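Local coordinates for protein 4-amino-4-deoxy-L-arabinose transferase or related glycosyltransferases of PMT family (Cupriavidus metallidurans, PDB 5EZM) that probably transfers an aminoarabinose unit from an undecaprenyl-type phosphate carrier to lipid A, as a zinc-binding membrane glycosyltransferase of the GT-C fold, at residues Val219-Val224 / Ala324-Ile329. Residues are numbered along the deposited sequence; the frame is centred on the assembly and turned at random.
Sequences VVYTLV and ALMAGI
The helical segments 219-224 and 324-329 cross obliquely, their axes 9.9 Å apart at closest approach, with 128° between their N-to-C directions, and no hydrogen bond joins them. Tyr221 carries the contact. Its CG lies anti to the backbone N (chi1 180°), and the bends of Met326 at chi2 and chi3 bring its CE over the centre of one ring face, 3.4 Å above the plane, as a CH-pi contact. Met326 SD follows obliquely, 4.5 Å from the centroid of the Tyr221 ring, making this a Met-aromatic pair. Ile329 CD1 meets the ring obliquely and packs 3.6 Å from Tyr221 CA, while Leu325 CD2 lies 3.9 Å from Tyr221 CE1. Ile329 CG2 packs on Val220 CG1 at 3.6 Å and its CD1 reaches Val224 CG2 tip to tip. The phenol OH hydrogen-bonds to the backbone N of Arg322, just ahead of helix 323-339. An alanine in place of Tyr221 would probably loosen the helix pair, since the ring under Met326 CE and the hydroxyl bonded to Arg322 N would both be gone. Met326 also belongs to the pocket of the bound decaprenyl phosphate, so this apolar packing between two predicted transmembrane helices of the GT-C fold supplies part of its wall.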
loop_
_atom_site.group_PDB
_atom_site.type_symbol
_atom_site.label_atom_id
_atom_site.label_comp_id
_atom_site.label_asym_id
_atom_site.label_seq_id
_atom_site.Cartn_x
_atom_site.Cartn_y
_atom_site.Cartn_z
ATOM N N VAL A 219 14.977 -11.289 -18.463
ATOM C CA VAL A 219 16.278 -11.805 -18.890
ATOM C C VAL A 219 16.635 -13.054 -18.097
ATOM O O VAL A 219 17.056 -14.068 -18.670
ATOM C CB VAL A 219 17.371 -10.720 -18.793
ATOM C CG1 VAL A 219 17.123 -9.623 -19.816
ATOM C CG2 VAL A 219 17.460 -10.127 -17.399
ATOM N N VAL A 220 16.420 -13.019 -16.777
ATOM C CA VAL A 220 16.630 -14.203 -15.946
ATOM C C VAL A 220 15.887 -15.393 -16.535
ATOM O O VAL A 220 16.451 -16.483 -16.701
ATOM C CB VAL A 220 16.192 -13.928 -14.496
ATOM C CG1 VAL A 220 16.376 -15.174 -13.645
ATOM C CG2 VAL A 220 16.978 -12.763 -13.917
ATOM N N TYR A 221 14.618 -15.185 -16.900
ATOM C CA TYR A 221 13.848 -16.251 -17.530
ATOM C C TYR A 221 14.577 -16.794 -18.752
ATOM O O TYR A 221 14.839 -17.998 -18.848
ATOM C CB TYR A 221 12.454 -15.747 -17.909
ATOM C CG TYR A 221 11.593 -16.798 -18.576
ATOM C CD1 TYR A 221 10.895 -17.732 -17.823
ATOM C CD2 TYR A 221 11.481 -16.856 -19.960
ATOM C CE1 TYR A 221 10.110 -18.695 -18.428
ATOM C CE2 TYR A 221 10.698 -17.814 -20.574
ATOM C CZ TYR A 221 10.016 -18.733 -19.806
ATOM O OH TYR A 221 9.236 -19.692 -20.415
ATOM N N THR A 222 14.964 -15.907 -19.672
ATOM C CA THR A 222 15.609 -16.368 -20.895
ATOM C C THR A 222 16.980 -16.975 -20.640
ATOM O O THR A 222 17.544 -17.586 -21.554
ATOM C CB THR A 222 15.729 -15.224 -21.904
ATOM O OG1 THR A 222 16.734 -14.300 -21.469
ATOM C CG2 THR A 222 14.398 -14.498 -22.036
ATOM N N LEU A 223 17.527 -16.828 -19.433
ATOM C CA LEU A 223 18.770 -17.507 -19.095
ATOM C C LEU A 223 18.527 -18.892 -18.518
ATOM O O LEU A 223 19.382 -19.775 -18.663
ATOM C CB LEU A 223 19.582 -16.671 -18.103
ATOM C CG LEU A 223 20.036 -15.301 -18.607
ATOM C CD1 LEU A 223 20.922 -14.611 -17.580
ATOM C CD2 LEU A 223 20.750 -15.428 -19.944
ATOM N N VAL A 224 17.377 -19.104 -17.880
ATOM C CA VAL A 224 17.092 -20.401 -17.280
ATOM C C VAL A 224 16.513 -21.357 -18.316
ATOM O O VAL A 224 16.872 -22.540 -18.356
ATOM C CB VAL A 224 16.154 -20.230 -16.071
ATOM C CG1 VAL A 224 15.861 -21.575 -15.424
ATOM C CG2 VAL A 224 16.765 -19.270 -15.060
ATOM N N ALA A 324 4.260 -21.171 -14.980
ATOM C CA ALA A 324 4.591 -21.284 -13.562
ATOM C C ALA A 324 6.046 -20.909 -13.302
ATOM O O ALA A 324 6.355 -20.251 -12.301
ATOM C CB ALA A 324 4.305 -22.702 -13.067
ATOM N N LEU A 325 6.952 -21.314 -14.196
ATOM C CA LEU A 325 8.346 -20.896 -14.079
ATOM C C LEU A 325 8.475 -19.382 -14.189
ATOM O O LEU A 325 9.313 -18.774 -13.513
ATOM C CB LEU A 325 9.191 -21.591 -15.148
ATOM C CG LEU A 325 10.656 -21.170 -15.281
ATOM C CD1 LEU A 325 11.435 -21.481 -14.016
ATOM C CD2 LEU A 325 11.298 -21.846 -16.483
ATOM N N MET A 326 7.648 -18.752 -15.028
ATOM C CA MET A 326 7.693 -17.299 -15.148
ATOM C C MET A 326 7.238 -16.624 -13.859
ATOM O O MET A 326 7.831 -15.627 -13.429
ATOM C CB MET A 326 6.833 -16.838 -16.323
ATOM C CG MET A 326 6.787 -15.328 -16.497
ATOM S SD MET A 326 8.363 -14.651 -17.055
ATOM C CE MET A 326 8.437 -15.286 -18.729
ATOM N N ALA A 327 6.187 -17.152 -13.228
ATOM C CA ALA A 327 5.745 -16.595 -11.953
ATOM C C ALA A 327 6.796 -16.798 -10.869
ATOM O O ALA A 327 7.046 -15.896 -10.058
ATOM C CB ALA A 327 4.415 -17.224 -11.537
ATOM N N GLY A 328 7.426 -17.974 -10.844
ATOM C CA GLY A 328 8.447 -18.232 -9.844
ATOM C C GLY A 328 9.667 -17.347 -10.007
ATOM O O GLY A 328 10.216 -16.846 -9.022
ATOM N N ILE A 329 10.112 -17.143 -11.249
ATOM C CA ILE A 329 11.226 -16.232 -11.489
ATOM C C ILE A 329 10.817 -14.798 -11.173
ATOM O O ILE A 329 11.643 -13.991 -10.732
ATOM C CB ILE A 329 11.733 -16.386 -12.935
ATOM C CG1 ILE A 329 12.339 -17.777 -13.129
ATOM C CG2 ILE A 329 12.754 -15.313 -13.271
ATOM C CD1 ILE A 329 12.858 -18.034 -14.525
#